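Local coordinates for OxyA protein (Actinoplanes teichomyceticus, PDB 5HH3), which probably acts as a haem-dependent cytochrome P450 monooxygenase-family enzyme that carries out a phenolic coupling step in glycopeptide antibiotic biosynthesis, at residues C156-I161 and A233-A238; A167-S172 and N190-Y195; K117-V122 and A354-R359. All blocks are in the same frame, centred on the assembly; numbering follows the deposited sequence.

Contact 1: C156-I161 and A233-A238; sequences CDFLGI and AFVMGA. With HEM (protoporphyrin IX containing Fe), chain G.
Leu159 drives both of its methyl branches against Val235 and Met236, joining the end of helix 142-159 to the first half of helix 225-256, by family topology the E helix and the long central helix of a cytochrome P450. The tight part is at CD1: Leu159 CD1 stands 3.4 Å from Met236 CG, closer than usual van der Waals contact for two carbons. Its other branch is more relaxed, with Leu159 CD2 4.1 Å from Val235 CG1, the two side chains running past one another in opposite senses. The same Val235 CG1, anti to its backbone N (chi1 171°), also meets Phe158 CD2 at 4.1 Å, and here the side chains cross at about a right angle. Cys156 SG adds a sulfur contact, 3.9 Å from Met236 CG. The methionine chain bends at its last torsion (chi3 70°), which places CE 4.1 Å from Cys156 SG. Between these segments the fit is slack at Ile161, whose CG1 is 4.5 Å from Met236 SD; Ile161 also packs on Leu169 and Tyr195. The partly exposed Asp157 marks the solvent side, salt-bridged to Arg163. No hydrogen bond crosses. The first helix stops in a Schellman motif at Gly160, which has positive phi; the second carries a pi-type turn at 235-238 beside the haem. From that helix Phe234 CE2 comes within 3.6 Å of haem CHB, close to the plane of its ring, while Val235 CG2 points to haem CMB. Val235 thus faces both ways, with one methyl in the helix packing and one on the porphyrin. Around the contact, helix 163-178 covers Met236 through Leu169 and Leu173, helix 182-205 supplies Phe192, helix 112-136 reaches Phe158 through Arg114 and Met115, and helix 211-219 packs Met211 on Leu159.

Contact 2: A167-S172 and N190-Y195; sequences ADLARS and NKFMTY
The rings of Tyr195 and Phe192 both take contact from one methyl, Leu169 CD1, which comes in obliquely to each, 3.6 Å from Tyr195 CG and 3.7 Å from Phe192 CD1. Leu169 CD2 touches the same tyrosine ring, 3.8 Å from Tyr195 CE1, and the two side chains cross at about a right angle. On a third flat group, the guanidinium of Arg171, Ala167 O sits over one face, offset toward the rim, and NH1 forms with Asp168 OD1 a salt bridge whose hydrogen bond is weak and bent. Leu169 CG is anti to its backbone N (chi1 -173°), and the side-chain end comes nearer to helix 190-195 than its first bond suggests. The segment axes approach to 9.0 Å at 128°, an antiparallel-leaning pairing consistent with the consecutive F and G helices of a P450. Ser172 OG turns back to Asp168 O at 2.7 Å, above the carbonyl plane, while Ser172 N reaches that oxygen from the other face. Tyr195 OH is hydrogen-bonded to Asp165 OD2. Lys191 NZ stays 5.3 Å from Asp168 OD2, so at most a longer-range attraction would act. With no hydrogen bond between the segments, cohesion rests chiefly on apolar burial.

Contact 3: K117-V122 and A354-R359; sequences KFQPQV and AELVFR. With HEM (protoporphyrin IX containing Fe), chain G.
Leu356 projects from helix 351-368 against Phe118, Gln119 and Val122 of helix 112-136, joining what family topology identifies as the L and D helices, two members of the core helix bundle of the P450 fold. The segment axes approach to 10.0 Å at an angle of 41°, and one leucine can meet residues from successive turns. Its CG is anti to the backbone N (chi1 173°), and the two methyls part company from there. Leu356 CD1 is met by Gln119 CG at 3.7 Å, the two side chains crossing at about a right angle; the glutamine chain bends at chi2 and offers its aliphatic portion, while its NE2 makes a weak hydrogen bond with Glu123. Leu356 CD2 instead approaches the edge of the Phe118 ring, near its plane and 4.0 Å from Phe118 CD2, and also touches Val122 CG2 at 4.1 Å. These last two residues both cross the leucine obliquely. The other methyl of the valine, Val122 CG1, rests 4.0 Å from Val357 CA, a contact of methyl with backbone. No hydrogen bond runs across. Helix 112-136 is kinked here: the nitrogens of Pro120 and Gln121 lack bonds to the preceding turn, and the proline nitrogen has no hydrogen to give. Val357 continues the packing onto Val243 and Leu247 of helix 225-256 and onto Val150 and Ala154 of helix 142-159. Helix 351-368 also meets the haem, with Ala354 CB 4.0 Å from the CMC methyl. Phe358 stacks on Phe246 and carries Ala354 O above one face of its ring, 3.2 Å from the plane and offset toward the rim; its edge meets the cofactor in plane, Phe358 CZ lying 3.7 Å from haem CMC.

Overall arrangement
From the N terminus, the chain first passes 117-122, whose partner 354-359 comes after 231 intervening residues, making contact 3 the outermost closure. Within that span, 156-161 pairs with 233-238 in contact 1, and inside that again 167-172 pairs with 190-195 in contact 2, the shortest closure; all three are concentric and none cross. Contacts 1 and 3 touch through Phe118 and Phe158, and both reach the haem from different helices. Contact 2 abuts contact 1 through Ile161, Met236 and Phe192 but stays about 13 Å from contact 3 at the nearest atoms. Together they tie the helix pair 163-178 and 182-205 to the haem-bearing helical core.

Contact 1: C156-I161 and A233-A238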
# COMPACT_ATOMS: atom_id res chain seq x y z
N CYS B 156 -5.32 1.56 29.83
CA CYS B 156 -5.01 2.81 30.53
C CYS B 156 -4.65 2.60 32.00
O CYS B 156 -3.71 3.23 32.48
CB CYS B 156 -6.14 3.85 30.40
SG CYS B 156 -6.30 4.51 28.73
N ASP B 157 -5.37 1.72 32.70
CA ASP B 157 -5.00 1.34 34.10
C ASP B 157 -3.59 0.73 34.15
O ASP B 157 -2.81 1.08 35.03
CB ASP B 157 -6.00 0.35 34.73
CG ASP B 157 -7.34 1.00 35.08
OD1 ASP B 157 -7.49 2.24 35.00
OD2 ASP B 157 -8.27 0.24 35.44
N PHE B 158 -3.26 -0.14 33.19
CA PHE B 158 -1.94 -0.75 33.13
C PHE B 158 -0.85 0.33 32.99
O PHE B 158 0.19 0.25 33.64
CB PHE B 158 -1.89 -1.78 32.01
CG PHE B 158 -0.52 -2.33 31.73
CD1 PHE B 158 0.04 -3.30 32.56
CD2 PHE B 158 0.20 -1.90 30.62
CE1 PHE B 158 1.31 -3.81 32.29
CE2 PHE B 158 1.47 -2.42 30.35
CZ PHE B 158 2.01 -3.38 31.18
N LEU B 159 -1.12 1.34 32.16
CA LEU B 159 -0.24 2.49 32.04
C LEU B 159 -0.24 3.45 33.24
O LEU B 159 0.65 4.29 33.33
CB LEU B 159 -0.58 3.31 30.81
CG LEU B 159 -0.37 2.65 29.46
CD1 LEU B 159 -0.72 3.68 28.41
CD2 LEU B 159 1.07 2.15 29.29
N GLY B 160 -1.22 3.35 34.12
CA GLY B 160 -1.32 4.25 35.25
C GLY B 160 -1.95 5.59 34.91
O GLY B 160 -1.73 6.57 35.63
N ILE B 161 -2.74 5.67 33.83
CA ILE B 161 -3.46 6.92 33.54
C ILE B 161 -4.59 7.02 34.58
O ILE B 161 -5.35 6.07 34.73
CB ILE B 161 -4.06 6.94 32.10
CG1 ILE B 161 -3.05 6.55 31.01
CG2 ILE B 161 -4.65 8.31 31.79
CD1 ILE B 161 -1.76 7.33 31.03
N ALA B 233 1.73 4.72 23.70
CA ALA B 233 0.86 4.90 22.56
C ALA B 233 0.53 3.55 21.88
O ALA B 233 -0.62 3.31 21.50
CB ALA B 233 1.48 5.87 21.58
N PHE B 234 1.51 2.67 21.77
CA PHE B 234 1.24 1.32 21.29
C PHE B 234 0.28 0.55 22.21
O PHE B 234 -0.67 -0.09 21.73
CB PHE B 234 2.52 0.51 21.10
CG PHE B 234 2.34 -0.61 20.16
CD1 PHE B 234 2.45 -0.40 18.79
CD2 PHE B 234 1.96 -1.87 20.63
CE1 PHE B 234 2.23 -1.43 17.90
CE2 PHE B 234 1.75 -2.91 19.74
CZ PHE B 234 1.90 -2.69 18.37
N VAL B 235 0.51 0.59 23.52
CA VAL B 235 -0.36 -0.09 24.45
C VAL B 235 -1.82 0.44 24.38
O VAL B 235 -2.77 -0.35 24.27
CB VAL B 235 0.21 -0.06 25.87
CG1 VAL B 235 -0.79 -0.58 26.89
CG2 VAL B 235 1.48 -0.90 25.93
N MET B 236 -1.96 1.77 24.45
CA MET B 236 -3.27 2.43 24.35
C MET B 236 -3.96 2.38 22.99
O MET B 236 -5.18 2.45 22.94
CB MET B 236 -3.15 3.91 24.73
CG MET B 236 -3.31 4.14 26.20
SD MET B 236 -2.94 5.85 26.60
CE MET B 236 -4.38 6.60 25.84
N GLY B 237 -3.19 2.32 21.90
CA GLY B 237 -3.74 2.35 20.54
C GLY B 237 -3.96 0.94 20.03
O GLY B 237 -5.06 0.38 20.13
N ALA B 238 -2.87 0.37 19.53
CA ALA B 238 -2.85 -0.95 18.89
C ALA B 238 -3.14 -2.10 19.84
O ALA B 238 -3.91 -3.00 19.52
CB ALA B 238 -1.50 -1.18 18.22
CHA HEM G . 3.60 -8.26 18.41
CHB HEM G . 2.06 -5.55 22.13
CHC HEM G . -2.16 -7.98 22.10
CHD HEM G . -0.56 -10.70 18.46
C1A HEM G . 3.52 -7.31 19.40
C2A HEM G . 4.52 -6.32 19.63
C3A HEM G . 4.09 -5.56 20.69
C4A HEM G . 2.83 -6.08 21.10
CMA HEM G . 4.80 -4.38 21.29
CAA HEM G . 5.81 -6.15 18.86
CBA HEM G . 6.88 -7.02 19.51
CGA HEM G . 8.23 -6.98 18.82
O1A HEM G . 8.36 -6.66 17.61
O2A HEM G . 9.27 -7.30 19.46
C1B HEM G . 0.75 -5.97 22.45
C2B HEM G . -0.06 -5.38 23.49
C3B HEM G . -1.26 -6.05 23.49
C4B HEM G . -1.14 -7.08 22.42
CMB HEM G . 0.34 -4.24 24.40
CAB HEM G . -2.46 -5.92 24.36
CBB HEM G . -2.58 -5.16 25.45
C1C HEM G . -2.13 -8.94 21.10
C2C HEM G . -3.18 -9.83 20.79
C3C HEM G . -2.72 -10.62 19.72
C4C HEM G . -1.38 -10.18 19.43
CMC HEM G . -4.53 -9.90 21.47
CAC HEM G . -3.39 -11.73 19.00
CBC HEM G . -4.58 -12.25 19.27
C1D HEM G . 0.71 -10.21 18.18
C2D HEM G . 1.51 -10.79 17.08
C3D HEM G . 2.67 -10.12 17.06
C4D HEM G . 2.56 -9.13 18.16
CMD HEM G . 1.17 -11.90 16.12
CAD HEM G . 3.82 -10.36 16.09
CBD HEM G . 3.68 -9.65 14.74
CGD HEM G . 4.88 -9.96 13.83
O1D HEM G . 5.00 -9.45 12.70
O2D HEM G . 5.79 -10.74 14.15
NA HEM G . 2.50 -7.16 20.32
NB HEM G . 0.07 -6.97 21.89
NC HEM G . -1.05 -9.19 20.30
ND HEM G . 1.39 -9.24 18.82
FE HEM G . 0.77 -8.16 20.30
O HOH W 1 0.16 -6.68 18.93

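Contact 2: A167-S172 and N190-Y195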
# COMPACT_ATOMS: atom_id res chain seq x y z
N ALA B 167 -10.62 8.94 29.26
CA ALA B 167 -11.53 9.14 28.12
C ALA B 167 -10.98 10.17 27.13
O ALA B 167 -10.99 9.93 25.92
CB ALA B 167 -12.91 9.55 28.62
N ASP B 168 -10.51 11.31 27.64
CA ASP B 168 -9.96 12.40 26.82
C ASP B 168 -8.67 11.99 26.13
O ASP B 168 -8.48 12.26 24.95
CB ASP B 168 -9.72 13.68 27.65
CG ASP B 168 -11.02 14.39 28.06
OD1 ASP B 168 -12.12 14.00 27.59
OD2 ASP B 168 -10.95 15.36 28.86
N LEU B 169 -7.79 11.32 26.87
CA LEU B 169 -6.48 10.93 26.38
C LEU B 169 -6.60 9.87 25.28
O LEU B 169 -5.99 10.00 24.22
CB LEU B 169 -5.61 10.42 27.53
CG LEU B 169 -4.14 10.14 27.21
CD1 LEU B 169 -3.37 11.42 26.92
CD2 LEU B 169 -3.51 9.37 28.36
N ALA B 170 -7.39 8.83 25.53
CA ALA B 170 -7.65 7.79 24.52
C ALA B 170 -8.24 8.41 23.24
O ALA B 170 -7.78 8.12 22.14
CB ALA B 170 -8.56 6.70 25.06
N ARG B 171 -9.22 9.30 23.41
CA ARG B 171 -9.81 10.03 22.27
C ARG B 171 -8.74 10.79 21.44
O ARG B 171 -8.67 10.62 20.21
CB ARG B 171 -10.89 10.98 22.78
CG ARG B 171 -11.74 11.67 21.72
CD ARG B 171 -12.71 12.67 22.34
NE ARG B 171 -13.40 12.12 23.51
CZ ARG B 171 -13.59 12.73 24.69
NH1 ARG B 171 -13.20 13.99 24.92
NH2 ARG B 171 -14.22 12.08 25.66
N SER B 172 -7.91 11.57 22.11
CA SER B 172 -6.78 12.27 21.48
C SER B 172 -5.86 11.35 20.67
O SER B 172 -5.50 11.68 19.54
CB SER B 172 -5.91 12.96 22.54
OG SER B 172 -6.70 13.63 23.48
N ASN B 190 -0.50 16.45 19.51
CA ASN B 190 0.13 17.34 20.49
C ASN B 190 -0.56 17.33 21.85
O ASN B 190 0.09 17.53 22.88
CB ASN B 190 0.20 18.79 19.96
CG ASN B 190 1.16 18.94 18.78
OD1 ASN B 190 2.09 18.15 18.60
ND2 ASN B 190 0.93 19.98 17.98
N LYS B 191 -1.87 17.10 21.86
CA LYS B 191 -2.61 16.99 23.12
C LYS B 191 -2.18 15.70 23.84
O LYS B 191 -1.92 15.71 25.04
CB LYS B 191 -4.12 17.03 22.86
CG LYS B 191 -4.96 17.44 24.05
CD LYS B 191 -6.12 18.32 23.62
CE LYS B 191 -7.14 18.49 24.73
NZ LYS B 191 -7.85 17.22 25.05
N PHE B 192 -2.08 14.62 23.09
CA PHE B 192 -1.58 13.34 23.62
C PHE B 192 -0.13 13.45 24.13
O PHE B 192 0.17 13.06 25.26
CB PHE B 192 -1.69 12.25 22.55
CG PHE B 192 -1.19 10.91 23.00
CD1 PHE B 192 -2.00 10.08 23.76
CD2 PHE B 192 0.08 10.47 22.66
CE1 PHE B 192 -1.55 8.84 24.18
CE2 PHE B 192 0.54 9.23 23.07
CZ PHE B 192 -0.28 8.41 23.84
N MET B 193 0.74 14.02 23.30
CA MET B 193 2.17 14.17 23.62
C MET B 193 2.48 15.05 24.83
O MET B 193 3.38 14.72 25.61
CB MET B 193 2.93 14.75 22.41
CG MET B 193 3.10 13.76 21.27
SD MET B 193 4.19 12.40 21.69
CE MET B 193 5.76 13.26 21.92
N THR B 194 1.76 16.16 24.98
CA THR B 194 1.94 17.05 26.12
C THR B 194 1.55 16.35 27.42
O THR B 194 2.22 16.52 28.44
CB THR B 194 1.12 18.36 25.98
OG1 THR B 194 1.40 18.97 24.72
CG2 THR B 194 1.45 19.35 27.10
N TYR B 195 0.47 15.57 27.39
CA TYR B 195 0.08 14.77 28.55
C TYR B 195 1.19 13.75 28.89
O TYR B 195 1.68 13.72 30.02
CB TYR B 195 -1.26 14.07 28.31
CG TYR B 195 -1.79 13.38 29.55
CD1 TYR B 195 -1.34 12.12 29.90
CD2 TYR B 195 -2.72 14.01 30.39
CE1 TYR B 195 -1.81 11.48 31.03
CE2 TYR B 195 -3.19 13.37 31.53
CZ TYR B 195 -2.73 12.10 31.84
OH TYR B 195 -3.14 11.41 32.94

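Contact 3: K117-V122 and A354-R359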
# COMPACT_ATOMS: atom_id res chain seq x y z
N LYS B 117 -0.28 -9.06 40.07
CA LYS B 117 -0.66 -7.85 40.82
C LYS B 117 -1.80 -7.06 40.19
O LYS B 117 -2.59 -6.45 40.90
CB LYS B 117 0.55 -6.94 41.01
CG LYS B 117 1.51 -7.49 42.05
CD LYS B 117 2.74 -6.63 42.20
CE LYS B 117 3.68 -7.23 43.23
NZ LYS B 117 4.16 -8.59 42.84
N PHE B 118 -1.88 -7.06 38.86
CA PHE B 118 -2.89 -6.31 38.13
C PHE B 118 -4.26 -7.03 38.12
O PHE B 118 -5.28 -6.40 37.88
CB PHE B 118 -2.36 -6.07 36.71
CG PHE B 118 -3.12 -5.02 35.93
CD1 PHE B 118 -3.35 -3.75 36.46
CD2 PHE B 118 -3.53 -5.28 34.62
CE1 PHE B 118 -4.02 -2.79 35.72
CE2 PHE B 118 -4.21 -4.32 33.89
CZ PHE B 118 -4.45 -3.08 34.44
N GLN B 119 -4.28 -8.33 38.40
CA GLN B 119 -5.49 -9.17 38.25
C GLN B 119 -6.77 -8.66 38.99
O GLN B 119 -7.83 -8.62 38.37
CB GLN B 119 -5.15 -10.63 38.58
CG GLN B 119 -6.23 -11.67 38.28
CD GLN B 119 -7.26 -11.85 39.38
OE1 GLN B 119 -7.11 -11.38 40.52
NE2 GLN B 119 -8.33 -12.55 39.05
N PRO B 120 -6.67 -8.30 40.29
CA PRO B 120 -7.84 -7.72 40.99
C PRO B 120 -8.43 -6.48 40.31
O PRO B 120 -9.64 -6.34 40.25
CB PRO B 120 -7.28 -7.36 42.37
CG PRO B 120 -6.12 -8.26 42.57
CD PRO B 120 -5.54 -8.55 41.22
N GLN B 121 -7.57 -5.59 39.81
CA GLN B 121 -8.03 -4.40 39.07
C GLN B 121 -8.76 -4.78 37.76
O GLN B 121 -9.78 -4.18 37.43
CB GLN B 121 -6.87 -3.46 38.77
CG GLN B 121 -7.31 -2.05 38.39
CD GLN B 121 -6.23 -0.99 38.60
OE1 GLN B 121 -5.04 -1.27 38.50
NE2 GLN B 121 -6.65 0.22 38.89
N VAL B 122 -8.24 -5.77 37.04
CA VAL B 122 -8.86 -6.23 35.80
C VAL B 122 -10.23 -6.84 36.09
O VAL B 122 -11.16 -6.57 35.36
CB VAL B 122 -7.95 -7.19 34.99
CG1 VAL B 122 -8.69 -7.75 33.79
CG2 VAL B 122 -6.71 -6.45 34.52
N ALA B 354 -2.70 -9.32 27.51
CA ALA B 354 -3.86 -9.72 26.72
C ALA B 354 -4.55 -10.94 27.34
O ALA B 354 -5.75 -10.90 27.59
CB ALA B 354 -3.49 -9.99 25.29
N GLU B 355 -3.78 -11.98 27.68
CA GLU B 355 -4.36 -13.20 28.25
C GLU B 355 -5.02 -12.99 29.59
O GLU B 355 -6.04 -13.62 29.86
CB GLU B 355 -3.32 -14.32 28.35
CG GLU B 355 -2.95 -14.89 26.99
CD GLU B 355 -1.91 -16.00 27.06
OE1 GLU B 355 -1.81 -16.79 26.11
OE2 GLU B 355 -1.17 -16.09 28.06
N LEU B 356 -4.43 -12.14 30.43
CA LEU B 356 -5.03 -11.78 31.73
C LEU B 356 -6.41 -11.13 31.57
O LEU B 356 -7.35 -11.47 32.28
CB LEU B 356 -4.11 -10.83 32.51
CG LEU B 356 -4.66 -10.24 33.80
CD1 LEU B 356 -4.99 -11.38 34.78
CD2 LEU B 356 -3.70 -9.24 34.43
N VAL B 357 -6.50 -10.20 30.62
CA VAL B 357 -7.77 -9.56 30.30
C VAL B 357 -8.81 -10.60 29.81
O VAL B 357 -9.93 -10.58 30.26
CB VAL B 357 -7.60 -8.39 29.30
CG1 VAL B 357 -8.96 -7.86 28.83
CG2 VAL B 357 -6.81 -7.26 29.95
N PHE B 358 -8.40 -11.51 28.93
CA PHE B 358 -9.32 -12.48 28.35
C PHE B 358 -9.75 -13.51 29.38
O PHE B 358 -10.93 -13.85 29.44
CB PHE B 358 -8.72 -13.21 27.15
CG PHE B 358 -8.21 -12.32 26.04
CD1 PHE B 358 -8.72 -11.05 25.81
CD2 PHE B 358 -7.19 -12.78 25.20
CE1 PHE B 358 -8.22 -10.26 24.76
CE2 PHE B 358 -6.69 -12.01 24.16
CZ PHE B 358 -7.21 -10.75 23.93
N ARG B 359 -8.77 -13.99 30.16
CA ARG B 359 -8.97 -14.98 31.22
C ARG B 359 -9.95 -14.47 32.28
O ARG B 359 -10.62 -15.26 32.93
CB ARG B 359 -7.63 -15.36 31.89
CG ARG B 359 -7.72 -16.01 33.28
CD ARG B 359 -6.39 -16.61 33.72
NE ARG B 359 -5.27 -16.01 33.03
CZ ARG B 359 -4.41 -15.15 33.59
NH1 ARG B 359 -4.54 -14.80 34.86
NH2 ARG B 359 -3.43 -14.66 32.86
CHA HEM G . 3.60 -8.26 18.41
CHB HEM G . 2.06 -5.55 22.13
CHC HEM G . -2.16 -7.98 22.10
CHD HEM G . -0.56 -10.70 18.46
C1A HEM G . 3.52 -7.31 19.40
C2A HEM G . 4.52 -6.32 19.63
C3A HEM G . 4.09 -5.56 20.69
C4A HEM G . 2.83 -6.08 21.10
CMA HEM G . 4.80 -4.38 21.29
CAA HEM G . 5.81 -6.15 18.86
CBA HEM G . 6.88 -7.02 19.51
CGA HEM G . 8.23 -6.98 18.82
O1A HEM G . 8.36 -6.66 17.61
O2A HEM G . 9.27 -7.30 19.46
C1B HEM G . 0.75 -5.97 22.45
C2B HEM G . -0.06 -5.38 23.49
C3B HEM G . -1.26 -6.05 23.49
C4B HEM G . -1.14 -7.08 22.42
CMB HEM G . 0.34 -4.24 24.40
CAB HEM G . -2.46 -5.92 24.36
CBB HEM G . -2.58 -5.16 25.45
C1C HEM G . -2.13 -8.94 21.10
C2C HEM G . -3.18 -9.83 20.79
C3C HEM G . -2.72 -10.62 19.72
C4C HEM G . -1.38 -10.18 19.43
CMC HEM G . -4.53 -9.90 21.47
CAC HEM G . -3.39 -11.73 19.00
CBC HEM G . -4.58 -12.25 19.27
C1D HEM G . 0.71 -10.21 18.18
C2D HEM G . 1.51 -10.79 17.08
C3D HEM G . 2.67 -10.12 17.06
C4D HEM G . 2.56 -9.13 18.16
CMD HEM G . 1.17 -11.90 16.12
CAD HEM G . 3.82 -10.36 16.09
CBD HEM G . 3.68 -9.65 14.74
CGD HEM G . 4.88 -9.96 13.83
O1D HEM G . 5.00 -9.45 12.70
O2D HEM G . 5.79 -10.74 14.15
NA HEM G . 2.50 -7.16 20.32
NB HEM G . 0.07 -6.97 21.89
NC HEM G . -1.05 -9.19 20.30
ND HEM G . 1.39 -9.24 18.82
FE HEM G . 0.77 -8.16 20.30
O HOH W 1 0.16 -6.68 18.93